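Local coordinates for uncharacterized conserved protein with double-stranded beta-helix domain (Klebsiella pneumoniae subsp. pneumoniae MGH 78578, PDB 3H8U) that is of unknown function but, as a cupin with a double-stranded beta-helix domain, probably binds a metal ion, at residues 42-47 and 109-114; 46-51 and 99-104; 55-60 and 95-100; 62-67 and 87-92; 66-71 and 104-109. One frame throughout, in Å; residues are numbered along the deposited sequence.

Contact 1. Residues 42-47 and 109-114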
# COMPACT_ATOMS: atom_id res chain seq x y z
N VAL A 42 7.98 -0.14 -2.81
CA VAL A 42 8.52 -0.87 -3.97
C VAL A 42 7.35 -1.46 -4.78
O VAL A 42 6.35 -1.89 -4.23
CB VAL A 42 9.48 -2.03 -3.51
CG1 VAL A 42 9.92 -2.91 -4.67
CG2 VAL A 42 10.68 -1.44 -2.77
N VAL A 43 7.49 -1.41 -6.09
CA VAL A 43 6.56 -2.09 -7.01
C VAL A 43 7.26 -3.36 -7.50
O VAL A 43 8.35 -3.30 -8.10
CB VAL A 43 6.17 -1.18 -8.18
CG1 VAL A 43 5.51 -1.99 -9.30
CG2 VAL A 43 5.24 -0.08 -7.69
N TRP A 44 6.63 -4.50 -7.22
CA TRP A 44 7.08 -5.78 -7.65
C TRP A 44 6.19 -6.34 -8.77
O TRP A 44 4.98 -6.17 -8.75
CB TRP A 44 7.07 -6.76 -6.49
CG TRP A 44 8.10 -6.51 -5.46
CD1 TRP A 44 7.91 -5.89 -4.26
CD2 TRP A 44 9.48 -6.86 -5.53
NE1 TRP A 44 9.09 -5.85 -3.57
CE2 TRP A 44 10.07 -6.44 -4.32
CE3 TRP A 44 10.27 -7.49 -6.48
CZ2 TRP A 44 11.42 -6.64 -4.04
CZ3 TRP A 44 11.63 -7.69 -6.21
CH2 TRP A 44 12.18 -7.27 -5.00
N HIS A 45 6.83 -7.04 -9.70
CA HIS A 45 6.17 -7.69 -10.83
C HIS A 45 6.75 -9.09 -10.98
O HIS A 45 7.96 -9.26 -11.02
CB HIS A 45 6.38 -6.87 -12.11
CG HIS A 45 5.87 -7.52 -13.37
ND1 HIS A 45 6.45 -8.64 -13.93
CD2 HIS A 45 4.84 -7.18 -14.18
CE1 HIS A 45 5.80 -8.96 -15.04
NE2 HIS A 45 4.79 -8.12 -15.18
N ALA A 46 5.89 -10.09 -11.08
CA ALA A 46 6.31 -11.45 -11.39
C ALA A 46 5.46 -12.02 -12.52
O ALA A 46 4.24 -11.95 -12.50
CB ALA A 46 6.24 -12.36 -10.14
N HIS A 47 6.14 -12.60 -13.49
CA HIS A 47 5.50 -13.41 -14.52
C HIS A 47 5.06 -14.74 -13.91
O HIS A 47 5.61 -15.18 -12.89
CB HIS A 47 6.49 -13.73 -15.65
CG HIS A 47 6.86 -12.57 -16.50
ND1 HIS A 47 5.95 -11.88 -17.29
CD2 HIS A 47 8.07 -11.99 -16.74
CE1 HIS A 47 6.58 -10.91 -17.94
NE2 HIS A 47 7.87 -10.97 -17.63
N PHE A 109 2.29 -6.09 -7.21
CA PHE A 109 1.94 -5.58 -5.90
C PHE A 109 2.86 -4.46 -5.46
O PHE A 109 3.95 -4.29 -5.99
CB PHE A 109 1.90 -6.69 -4.83
CG PHE A 109 3.20 -7.33 -4.55
CD1 PHE A 109 3.68 -8.35 -5.37
CD2 PHE A 109 3.96 -6.95 -3.46
CE1 PHE A 109 4.87 -8.97 -5.11
CE2 PHE A 109 5.18 -7.56 -3.20
CZ PHE A 109 5.62 -8.60 -4.02
N VAL A 110 2.34 -3.70 -4.51
CA VAL A 110 3.05 -2.61 -3.90
C VAL A 110 3.41 -3.11 -2.51
O VAL A 110 2.53 -3.43 -1.71
CB VAL A 110 2.17 -1.36 -3.81
CG1 VAL A 110 2.91 -0.25 -2.96
CG2 VAL A 110 1.80 -0.87 -5.20
N SER A 111 4.71 -3.11 -2.24
CA SER A 111 5.26 -3.42 -0.94
C SER A 111 5.65 -2.15 -0.16
O SER A 111 6.40 -1.31 -0.68
CB SER A 111 6.52 -4.27 -1.11
OG SER A 111 7.29 -4.29 0.07
N VAL A 112 5.17 -2.06 1.09
CA VAL A 112 5.58 -1.02 2.01
C VAL A 112 6.28 -1.69 3.19
O VAL A 112 5.62 -2.34 4.00
CB VAL A 112 4.40 -0.15 2.48
CG1 VAL A 112 4.90 1.01 3.42
CG2 VAL A 112 3.62 0.39 1.28
N VAL A 113 7.60 -1.52 3.27
CA VAL A 113 8.40 -2.02 4.39
C VAL A 113 8.63 -0.89 5.38
O VAL A 113 9.04 0.20 4.97
CB VAL A 113 9.74 -2.57 3.89
CG1 VAL A 113 10.68 -2.90 5.05
CG2 VAL A 113 9.49 -3.83 3.04
N ALA A 114 8.35 -1.16 6.65
CA ALA A 114 8.51 -0.15 7.70
C ALA A 114 9.18 -0.78 8.91
O ALA A 114 8.78 -1.87 9.34
CB ALA A 114 7.16 0.44 8.09
O HOH W 1 10.07 -5.02 -0.77

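Contact 2. Residues 46-51 and 99-104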
# COMPACT_ATOMS: atom_id res chain seq x y z
N ALA A 46 5.89 -10.09 -11.08
CA ALA A 46 6.31 -11.45 -11.39
C ALA A 46 5.46 -12.02 -12.52
O ALA A 46 4.24 -11.95 -12.50
CB ALA A 46 6.24 -12.36 -10.14
N HIS A 47 6.14 -12.60 -13.49
CA HIS A 47 5.50 -13.41 -14.52
C HIS A 47 5.06 -14.74 -13.91
O HIS A 47 5.61 -15.18 -12.89
CB HIS A 47 6.49 -13.73 -15.65
CG HIS A 47 6.86 -12.57 -16.50
ND1 HIS A 47 5.95 -11.88 -17.29
CD2 HIS A 47 8.07 -11.99 -16.74
CE1 HIS A 47 6.58 -10.91 -17.94
NE2 HIS A 47 7.87 -10.97 -17.63
N PRO A 48 4.09 -15.41 -14.56
CA PRO A 48 3.73 -16.75 -14.13
C PRO A 48 4.93 -17.67 -13.88
O PRO A 48 5.82 -17.79 -14.73
CB PRO A 48 2.90 -17.27 -15.31
CG PRO A 48 2.19 -16.05 -15.75
CD PRO A 48 3.26 -14.98 -15.70
N GLY A 49 4.94 -18.29 -12.71
CA GLY A 49 6.03 -19.19 -12.35
C GLY A 49 7.22 -18.51 -11.66
O GLY A 49 8.05 -19.20 -11.06
N GLN A 50 7.32 -17.19 -11.77
CA GLN A 50 8.42 -16.45 -11.14
C GLN A 50 8.13 -16.33 -9.67
O GLN A 50 6.96 -16.43 -9.25
CB GLN A 50 8.60 -15.06 -11.74
CG GLN A 50 9.13 -15.10 -13.14
CD GLN A 50 9.66 -13.77 -13.60
OE1 GLN A 50 8.98 -12.76 -13.52
NE2 GLN A 50 10.90 -13.75 -14.11
N GLU A 51 9.21 -16.17 -8.91
CA GLU A 51 9.12 -16.09 -7.46
C GLU A 51 9.71 -14.83 -6.86
O GLU A 51 10.71 -14.29 -7.35
CB GLU A 51 9.81 -17.29 -6.83
CG GLU A 51 9.10 -18.56 -7.04
CD GLU A 51 9.91 -19.77 -6.62
OE1 GLU A 51 10.82 -19.64 -5.76
OE2 GLU A 51 9.64 -20.84 -7.19
N ALA A 99 6.70 -15.33 -2.48
CA ALA A 99 5.55 -15.69 -3.31
C ALA A 99 5.94 -16.34 -4.63
O ALA A 99 7.08 -16.19 -5.06
CB ALA A 99 4.67 -14.48 -3.54
N MSE A 100 5.01 -17.09 -5.24
CA MSE A 100 5.14 -17.54 -6.62
C MSE A 100 3.86 -17.14 -7.37
O MSE A 100 2.76 -17.41 -6.86
CB MSE A 100 5.34 -19.06 -6.71
CG MSE A 100 5.89 -19.45 -8.13
SE MSE A 100 5.33 -21.11 -8.74
CE MSE A 100 3.48 -20.72 -8.58
N ASN A 101 4.02 -16.50 -8.54
CA ASN A 101 2.89 -16.18 -9.43
C ASN A 101 2.33 -17.49 -9.99
O ASN A 101 2.96 -18.13 -10.85
CB ASN A 101 3.29 -15.23 -10.56
CG ASN A 101 2.14 -14.88 -11.45
OD1 ASN A 101 1.08 -15.47 -11.29
ND2 ASN A 101 2.31 -13.92 -12.37
N SER A 102 1.14 -17.88 -9.52
CA SER A 102 0.46 -19.10 -9.96
C SER A 102 -0.40 -18.89 -11.22
O SER A 102 -0.92 -19.86 -11.80
CB SER A 102 -0.40 -19.67 -8.82
OG SER A 102 -1.17 -18.63 -8.22
N GLY A 103 -0.55 -17.64 -11.64
CA GLY A 103 -1.07 -17.33 -12.97
C GLY A 103 -2.59 -17.22 -13.02
O GLY A 103 -3.26 -17.57 -12.04
N PRO A 104 -3.13 -16.83 -14.19
CA PRO A 104 -2.39 -16.55 -15.44
C PRO A 104 -1.81 -15.16 -15.61
O PRO A 104 -0.90 -14.99 -16.42
CB PRO A 104 -3.43 -16.79 -16.52
CG PRO A 104 -4.73 -16.61 -15.87
CD PRO A 104 -4.59 -16.86 -14.42

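Contact 3. Residues 55-60 and 95-100. With SO4 (sulfate ion), chain C.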
# COMPACT_ATOMS: atom_id res chain seq x y z
N HIS A 55 11.98 -14.48 2.57
CA HIS A 55 12.85 -13.69 3.40
C HIS A 55 12.11 -13.23 4.66
O HIS A 55 10.89 -13.32 4.77
CB HIS A 55 13.42 -12.49 2.62
CG HIS A 55 12.41 -11.52 2.08
ND1 HIS A 55 11.56 -11.82 1.02
CD2 HIS A 55 12.16 -10.23 2.40
CE1 HIS A 55 10.81 -10.76 0.75
NE2 HIS A 55 11.18 -9.77 1.54
N VAL A 56 12.92 -12.76 5.61
CA VAL A 56 12.41 -12.21 6.85
C VAL A 56 13.07 -10.84 7.14
O VAL A 56 14.26 -10.66 6.90
CB VAL A 56 12.65 -13.24 8.02
CG1 VAL A 56 14.11 -13.68 8.08
CG2 VAL A 56 12.19 -12.69 9.36
N HIS A 57 12.29 -9.89 7.64
CA HIS A 57 12.82 -8.65 8.15
C HIS A 57 12.75 -8.83 9.67
O HIS A 57 11.64 -8.87 10.22
CB HIS A 57 11.97 -7.42 7.79
CG HIS A 57 11.87 -7.14 6.33
ND1 HIS A 57 10.81 -7.59 5.57
CD2 HIS A 57 12.65 -6.43 5.49
CE1 HIS A 57 10.98 -7.21 4.32
NE2 HIS A 57 12.09 -6.50 4.25
N PRO A 58 13.90 -8.96 10.35
CA PRO A 58 13.92 -9.12 11.81
C PRO A 58 13.25 -7.98 12.59
O PRO A 58 12.73 -8.20 13.70
CB PRO A 58 15.40 -9.15 12.11
CG PRO A 58 15.99 -9.73 10.91
CD PRO A 58 15.26 -9.07 9.81
N HIS A 59 13.29 -6.80 12.01
CA HIS A 59 12.82 -5.59 12.66
C HIS A 59 11.99 -4.69 11.76
O HIS A 59 12.00 -3.48 11.92
CB HIS A 59 14.03 -4.83 13.23
CG HIS A 59 14.76 -5.59 14.30
ND1 HIS A 59 16.08 -5.97 14.18
CD2 HIS A 59 14.32 -6.12 15.47
CE1 HIS A 59 16.43 -6.67 15.25
NE2 HIS A 59 15.39 -6.77 16.05
N GLY A 60 11.22 -5.27 10.85
CA GLY A 60 10.32 -4.50 9.99
C GLY A 60 9.11 -5.30 9.61
O GLY A 60 9.14 -6.54 9.66
N GLN A 95 8.55 -12.85 10.56
CA GLN A 95 7.69 -13.70 9.76
C GLN A 95 8.26 -13.90 8.35
O GLN A 95 8.45 -12.96 7.60
CB GLN A 95 6.26 -13.14 9.71
CG GLN A 95 5.53 -13.25 11.03
CD GLN A 95 4.03 -12.99 10.90
OE1 GLN A 95 3.60 -12.13 10.11
NE2 GLN A 95 3.25 -13.67 11.73
N VAL A 96 8.50 -15.16 7.99
CA VAL A 96 8.96 -15.49 6.65
C VAL A 96 7.87 -15.19 5.62
O VAL A 96 6.68 -15.49 5.85
CB VAL A 96 9.39 -16.98 6.52
CG1 VAL A 96 9.84 -17.29 5.09
CG2 VAL A 96 10.51 -17.30 7.48
N HIS A 97 8.26 -14.57 4.51
CA HIS A 97 7.32 -14.33 3.42
C HIS A 97 8.03 -14.29 2.05
O HIS A 97 9.17 -13.81 1.91
CB HIS A 97 6.52 -13.02 3.64
CG HIS A 97 7.36 -11.78 3.69
ND1 HIS A 97 8.36 -11.60 4.64
CD2 HIS A 97 7.32 -10.64 2.96
CE1 HIS A 97 8.92 -10.41 4.44
NE2 HIS A 97 8.30 -9.82 3.43
N GLY A 98 7.32 -14.82 1.07
CA GLY A 98 7.77 -14.91 -0.31
C GLY A 98 6.54 -15.23 -1.16
O GLY A 98 5.44 -15.40 -0.61
N ALA A 99 6.70 -15.33 -2.48
CA ALA A 99 5.55 -15.69 -3.31
C ALA A 99 5.94 -16.34 -4.63
O ALA A 99 7.08 -16.19 -5.06
CB ALA A 99 4.67 -14.48 -3.54
N MSE A 100 5.01 -17.09 -5.24
CA MSE A 100 5.14 -17.54 -6.62
C MSE A 100 3.86 -17.14 -7.37
O MSE A 100 2.76 -17.41 -6.86
CB MSE A 100 5.34 -19.06 -6.71
CG MSE A 100 5.89 -19.45 -8.13
SE MSE A 100 5.33 -21.11 -8.74
CE MSE A 100 3.48 -20.72 -8.58
S SO4 C . 17.62 -4.50 11.14
O1 SO4 C . 17.46 -5.65 12.02
O2 SO4 C . 18.29 -3.40 11.84
O3 SO4 C . 18.44 -4.90 9.99
O4 SO4 C . 16.30 -4.03 10.71
O HOH W 2 9.56 -10.63 7.79

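Contact 4. Residues 62-67 and 87-92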
# COMPACT_ATOMS: atom_id res chain seq x y z
N ASP A 62 6.38 -5.87 6.46
CA ASP A 62 6.21 -5.75 5.03
C ASP A 62 4.74 -5.97 4.68
O ASP A 62 4.19 -7.07 4.85
CB ASP A 62 7.09 -6.76 4.31
CG ASP A 62 7.17 -6.53 2.81
OD1 ASP A 62 6.54 -5.56 2.29
OD2 ASP A 62 7.89 -7.34 2.15
N THR A 63 4.11 -4.90 4.23
CA THR A 63 2.71 -4.90 3.85
C THR A 63 2.62 -4.85 2.33
O THR A 63 3.10 -3.89 1.70
CB THR A 63 1.94 -3.70 4.47
OG1 THR A 63 2.09 -3.72 5.89
CG2 THR A 63 0.44 -3.84 4.14
N TRP A 64 2.01 -5.88 1.74
CA TRP A 64 1.79 -5.93 0.31
C TRP A 64 0.36 -5.64 -0.07
O TRP A 64 -0.56 -6.18 0.52
CB TRP A 64 2.11 -7.31 -0.27
CG TRP A 64 3.47 -7.84 -0.12
CD1 TRP A 64 4.55 -7.23 0.46
CD2 TRP A 64 3.95 -9.09 -0.62
NE1 TRP A 64 5.65 -8.03 0.35
CE2 TRP A 64 5.31 -9.18 -0.30
CE3 TRP A 64 3.34 -10.14 -1.34
CZ2 TRP A 64 6.09 -10.27 -0.65
CZ3 TRP A 64 4.12 -11.23 -1.70
CH2 TRP A 64 5.48 -11.29 -1.36
N THR A 65 0.17 -4.80 -1.09
CA THR A 65 -1.16 -4.59 -1.64
C THR A 65 -1.15 -5.06 -3.10
O THR A 65 -0.42 -4.56 -3.93
CB THR A 65 -1.60 -3.10 -1.51
OG1 THR A 65 -1.77 -2.76 -0.13
CG2 THR A 65 -2.91 -2.88 -2.23
N VAL A 66 -1.99 -6.05 -3.40
CA VAL A 66 -1.96 -6.68 -4.70
C VAL A 66 -2.81 -5.89 -5.72
O VAL A 66 -4.04 -5.70 -5.54
CB VAL A 66 -2.39 -8.17 -4.62
CG1 VAL A 66 -2.23 -8.79 -5.98
CG2 VAL A 66 -1.53 -8.94 -3.58
N ILE A 67 -2.14 -5.43 -6.78
CA ILE A 67 -2.73 -4.68 -7.90
C ILE A 67 -3.33 -5.59 -8.96
O ILE A 67 -4.43 -5.34 -9.48
CB ILE A 67 -1.65 -3.78 -8.62
CG1 ILE A 67 -0.96 -2.82 -7.63
CG2 ILE A 67 -2.23 -2.99 -9.74
CD1 ILE A 67 -1.96 -1.97 -6.87
N ASP A 87 -6.17 -8.08 -2.49
CA ASP A 87 -5.77 -8.60 -1.20
C ASP A 87 -4.58 -7.81 -0.65
O ASP A 87 -3.80 -7.22 -1.39
CB ASP A 87 -5.34 -10.08 -1.30
CG ASP A 87 -6.48 -11.04 -1.44
OD1 ASP A 87 -7.65 -10.66 -1.23
OD2 ASP A 87 -6.18 -12.23 -1.76
N ILE A 88 -4.45 -7.86 0.68
CA ILE A 88 -3.32 -7.33 1.42
C ILE A 88 -2.60 -8.54 2.05
O ILE A 88 -3.24 -9.40 2.62
CB ILE A 88 -3.81 -6.38 2.55
CG1 ILE A 88 -4.63 -5.24 1.94
CG2 ILE A 88 -2.66 -5.89 3.41
CD1 ILE A 88 -5.48 -4.47 2.92
N ALA A 89 -1.27 -8.60 1.96
CA ALA A 89 -0.49 -9.62 2.67
C ALA A 89 0.46 -8.92 3.65
O ALA A 89 1.04 -7.89 3.30
CB ALA A 89 0.31 -10.49 1.71
N ILE A 90 0.50 -9.39 4.90
CA ILE A 90 1.34 -8.72 5.89
C ILE A 90 2.31 -9.73 6.48
O ILE A 90 1.89 -10.80 7.00
CB ILE A 90 0.53 -8.00 6.99
CG1 ILE A 90 -0.33 -6.86 6.41
CG2 ILE A 90 1.49 -7.46 8.13
CD1 ILE A 90 -1.43 -6.36 7.37
N ALA A 91 3.60 -9.37 6.46
CA ALA A 91 4.60 -10.08 7.27
C ALA A 91 5.00 -9.13 8.39
O ALA A 91 5.52 -8.03 8.12
CB ALA A 91 5.82 -10.45 6.44
N LYS A 92 4.75 -9.55 9.63
CA LYS A 92 5.30 -8.85 10.80
C LYS A 92 6.77 -9.20 10.95
O LYS A 92 7.24 -10.15 10.33
CB LYS A 92 4.55 -9.23 12.05
CG LYS A 92 3.12 -8.76 12.01
CD LYS A 92 2.40 -9.06 13.30
CE LYS A 92 1.59 -10.29 13.22
NZ LYS A 92 0.77 -10.46 14.48

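Contact 5. Residues 66-71 and 104-109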
# COMPACT_ATOMS: atom_id res chain seq x y z
N VAL A 66 -1.99 -6.05 -3.40
CA VAL A 66 -1.96 -6.68 -4.70
C VAL A 66 -2.81 -5.89 -5.72
O VAL A 66 -4.04 -5.70 -5.54
CB VAL A 66 -2.39 -8.17 -4.62
CG1 VAL A 66 -2.23 -8.79 -5.98
CG2 VAL A 66 -1.53 -8.94 -3.58
N ILE A 67 -2.14 -5.43 -6.78
CA ILE A 67 -2.73 -4.68 -7.90
C ILE A 67 -3.33 -5.59 -8.96
O ILE A 67 -4.43 -5.34 -9.48
CB ILE A 67 -1.65 -3.78 -8.62
CG1 ILE A 67 -0.96 -2.82 -7.63
CG2 ILE A 67 -2.23 -2.99 -9.74
CD1 ILE A 67 -1.96 -1.97 -6.87
N SER A 68 -2.61 -6.66 -9.30
CA SER A 68 -2.96 -7.51 -10.39
C SER A 68 -2.57 -8.93 -10.10
O SER A 68 -1.54 -9.17 -9.47
CB SER A 68 -2.26 -6.95 -11.65
OG SER A 68 -2.02 -7.94 -12.60
N GLY A 69 -3.41 -9.88 -10.51
CA GLY A 69 -3.03 -11.29 -10.58
C GLY A 69 -3.21 -12.06 -9.30
O GLY A 69 -3.82 -11.58 -8.34
N GLU A 70 -2.67 -13.28 -9.31
CA GLU A 70 -2.83 -14.23 -8.23
C GLU A 70 -1.46 -14.85 -7.91
O GLU A 70 -0.62 -15.02 -8.81
CB GLU A 70 -3.82 -15.31 -8.65
CG GLU A 70 -5.28 -14.84 -8.83
CD GLU A 70 -6.27 -15.99 -8.98
OE1 GLU A 70 -5.98 -17.13 -8.56
OE2 GLU A 70 -7.37 -15.73 -9.51
N ALA A 71 -1.23 -15.21 -6.64
CA ALA A 71 0.01 -15.84 -6.22
C ALA A 71 -0.22 -16.79 -5.06
O ALA A 71 -1.23 -16.69 -4.36
CB ALA A 71 1.04 -14.79 -5.82
N PRO A 104 -3.13 -16.83 -14.19
CA PRO A 104 -2.39 -16.55 -15.44
C PRO A 104 -1.81 -15.16 -15.61
O PRO A 104 -0.90 -14.99 -16.42
CB PRO A 104 -3.43 -16.79 -16.52
CG PRO A 104 -4.73 -16.61 -15.87
CD PRO A 104 -4.59 -16.86 -14.42
N GLU A 105 -2.34 -14.18 -14.89
CA GLU A 105 -2.00 -12.80 -15.15
C GLU A 105 -0.65 -12.46 -14.52
O GLU A 105 -0.21 -13.16 -13.61
CB GLU A 105 -3.08 -11.88 -14.59
CG GLU A 105 -4.40 -12.05 -15.28
CD GLU A 105 -5.44 -11.02 -14.88
OE1 GLU A 105 -5.10 -9.97 -14.29
OE2 GLU A 105 -6.62 -11.26 -15.21
N PRO A 106 -0.01 -11.36 -14.99
CA PRO A 106 1.10 -10.84 -14.21
C PRO A 106 0.68 -10.61 -12.76
O PRO A 106 -0.46 -10.17 -12.48
CB PRO A 106 1.44 -9.50 -14.88
CG PRO A 106 0.26 -9.21 -15.79
CD PRO A 106 -0.28 -10.54 -16.19
N PHE A 107 1.60 -10.88 -11.84
CA PHE A 107 1.33 -10.63 -10.43
C PHE A 107 2.06 -9.34 -10.05
O PHE A 107 3.28 -9.28 -10.14
CB PHE A 107 1.82 -11.83 -9.62
CG PHE A 107 1.78 -11.64 -8.13
CD1 PHE A 107 0.59 -11.34 -7.48
CD2 PHE A 107 2.92 -11.84 -7.35
CE1 PHE A 107 0.53 -11.20 -6.08
CE2 PHE A 107 2.85 -11.70 -5.93
CZ PHE A 107 1.66 -11.37 -5.32
N ILE A 108 1.29 -8.30 -9.70
CA ILE A 108 1.87 -7.00 -9.41
C ILE A 108 1.36 -6.51 -8.06
O ILE A 108 0.15 -6.49 -7.80
CB ILE A 108 1.54 -5.98 -10.55
CG1 ILE A 108 2.09 -6.45 -11.89
CG2 ILE A 108 2.09 -4.59 -10.22
CD1 ILE A 108 1.64 -5.65 -13.08
N PHE A 109 2.29 -6.09 -7.21
CA PHE A 109 1.94 -5.58 -5.90
C PHE A 109 2.86 -4.46 -5.46
O PHE A 109 3.95 -4.29 -5.99
CB PHE A 109 1.90 -6.69 -4.83
CG PHE A 109 3.20 -7.33 -4.55
CD1 PHE A 109 3.68 -8.35 -5.37
CD2 PHE A 109 3.96 -6.95 -3.46
CE1 PHE A 109 4.87 -8.97 -5.11
CE2 PHE A 109 5.18 -7.56 -3.20
CZ PHE A 109 5.62 -8.60 -4.02
O HOH W 3 -5.93 -9.34 -11.72
O HOH W 4 -1.50 -14.33 -11.61

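Contact 1. Residues 42-47 and 109-114
W44 and F109 lie side by side on one face of the sheet, their side chains pointing the same way from an antiparallel hydrogen-bonded pair. CB of W44 stands over the F109 ring, 3.6 Å from its centroid but displaced toward the rim at CE1 and CZ, a CH-pi contact. With chi1 at -71°, W44 CG is anti to the carbonyl carbon and comes within 3.5 Å of F109 CZ. Beyond it, W44 CD1 meets F109 CE2 at 3.4 Å, and the edge of the indole faces S111 CB. The five-membered ring of W44 and the F109 ring are nearly parallel, at 21°, yet slid so far apart that they barely overlap. At the tip of the pyrrole edge, W44 NE1 donates to a water at 3.1 Å, which in turn donates to S111 OG; that hydroxyl is also hydrogen-bonded to D62 OD1. The backbone ladder closes with W44 N to F109 O and with reciprocal bonds between V42 and S111. Strand 40-46 is thereby joined to strand 107-114 in the cupin barrel: I52 of strand 51-56 touches W44 and F109, while V43 and V110, on the reverse face, pack against V17 of helix 17-20.

Contact 2. Residues 46-51 and 99-104
N101 lays its side chain alongside P48, against the type II beta turn H47-Q50 that links two strands of the cupin barrel. Its CG is anti to the backbone N (chi1 -179°), and from there the carboxamide passes P48, with N101 CG 3.6 Å from P48 CA. N101 ND2 donates to A46 O at 2.8 Å; the acceptor lies in the amide plane, but the donor stands 43° above the carbonyl plane of A46. The backbone of N101 grips the turn as well. Its carbonyl receives G49 N in a short bond, G49 N to N101 O 2.7 Å, and N101 N donates to Q50 O at 3.0 Å. The strand pairing then continues at E51 and M100, a non-hydrogen-bonded antiparallel pair whose side chains cross obliquely, E51 CG meeting CG of M100, a selenomethionine, at 3.5 Å.

A second shell holds these groups. In the conformer described here, one of two modelled for Q50, H47 N donates to Q50 OE1 at 2.8 Å, and Q50 NE2 is bonded in turn to S24 O. G49 has a phi of 89°, the positive value expected at the third position of a type II turn. The amide of N101 has further partners: ND2 also donates to E105 O, and OD1 receives a weak bond from G103 N. At the outer end, beyond the cis peptide bond that precedes P104, the carbonyl of that residue touches the proline ring of the turn, P48 CG to P104 O 3.3 Å.

Contact 3. Residues 55-60 and 95-100
The histidine cluster of H55, H57 and H97 brings together the H-x-H element of the first cupin motif and the histidine of the second. H55 and H97 form an antiparallel hydrogen-bonded pair, with H97 N to H55 O at 2.9 Å and H55 N to H97 O completing the ring. Both side chains put CG between the backbone N and the carbonyl carbon (chi1 60° and 62°). The imidazole planes make an angle of 41°, each with CE1 of the other over a face near the rim; H55 NE2 and H97 NE2 are 3.4 Å apart without a hydrogen bond. H57 arrives at the edge of the H97 ring, its ND1 3.6 Å from H97 CE1. Partners outside fix two rotations: H55 ND1 is bonded to A53 O, and H97 NE2 to D62 OD2. A water accepts from H57 N at 2.8 Å and lies within hydrogen-bonding distance of Q95 O. H59 ND1 donates to O1 of a sulfate, probably from the crystallisation liquor, at 2.6 Å. Three histidines converging inside the barrel, with no metal modelled among them, are typical of the metal site of cupins and consistent with metal binding.

Contact 4. Residues 62-67 and 87-92
The indole of W64 rises beside A89, with A89 O approaching it obliquely and the two CB atoms 4.2 Å apart on the inner face of this cupin sheet. At the indole edge lies the carboxylate of D62: W64 NE1 donates to D62 OD2 at 3.0 Å, nearly in the indole plane but 56° above that of the carboxylate. The same OD2 is also hydrogen-bonded to H97 NE2, and OD1 is bonded to S111 OG, so both oxygens of this buried acid are held. F109 stacks on W64, and Y73 meets it edge-to-face.

In the backbone ladder the strands run antiparallel at 165°. W64 N reaches A89 O in a short, almost straight bond of 2.7 Å and 176°; D62 and A91 exchange a reciprocal pair, and V66 N donates to D87 O at 2.9 Å. On the other face T63 lies alongside both isoleucines, its CG2 3.8 Å from I88 CG2 and 3.9 Å from I90 CG1, while T63 OG1 is bonded to Q61 NE2. Strand 87-91 is the last of the sheet within its own chain, but D87, I88 and A89 pair with a strand of the second subunit, and D87 OD1 is bonded to S16 OG of that subunit. A close CA-H...O contact links the W64-A89 and T65-I88 rungs, I88 CA lying 3.1 Å from W64 O.

Contact 5. Residues 66-71 and 104-109
A71 sets its CB over the centre of the F107 ring, 3.5 Å from the centroid and only 10° off the ring normal, a CH-pi contact that touches all six carbons. F107 is placed there by an extended first torsion, CG anti to the backbone N (chi1 172°). V66 crosses it at about a right angle, its CG1 3.7 Å from F107 CE1 in an oblique approach, and L83 of strand 80-84 packs on both. The edge of the same ring is turned to the carbonyl carbon of G69.

Next to F107 on its strand, I108 sends its side chain to the other face of the sheet, where its CB lies beside CB of S68 and its CG2 touches CB of I67. The backbone beneath is a classic beta bulge: I67 and S68 together oppose I108, whose carbonyl oxygen takes two donors, I67 N at 2.7 Å and S68 N at 3.1 Å, the second in the carbonyl plane on a lone pair. I108 N returns a bond to S68 O at 3.0 Å. S68 OG, anti to its own backbone N, donates to P106 O at 2.7 Å. G69 follows with a positive phi of 87°, and its CA lies against P106 O in a CA-H...O contact.

Two waters bridge the segments beyond the bulge. One accepts from G69 N at 2.8 Å and donates to E105 OE1 at the tip of an extended side chain; the other accepts from E70 N and lies close to E105 O.

In the fold
From the N terminus, residues 42-47 close the widest loop by pairing with 109-114, and contacts 3, 4 and 5 are nested inside it. Contact 2 starts from the same stretch and ends at 99-104, which overlaps the end of contact 3. Contact 4 closes the shortest loop and is nested in those of contacts 2 and 3. Contact 5 starts where contact 4 does but runs on to 104-109, crossing contacts 2 and 3. Contacts 1, 4 and 5 join strands 40-46, 107-114, 61-68 and 87-91 of one sheet; contact 5 also reaches strand 70-74 and so ties the two sheets together; contacts 2 and 3 pin strand 97-101 of the other sheet at its two ends.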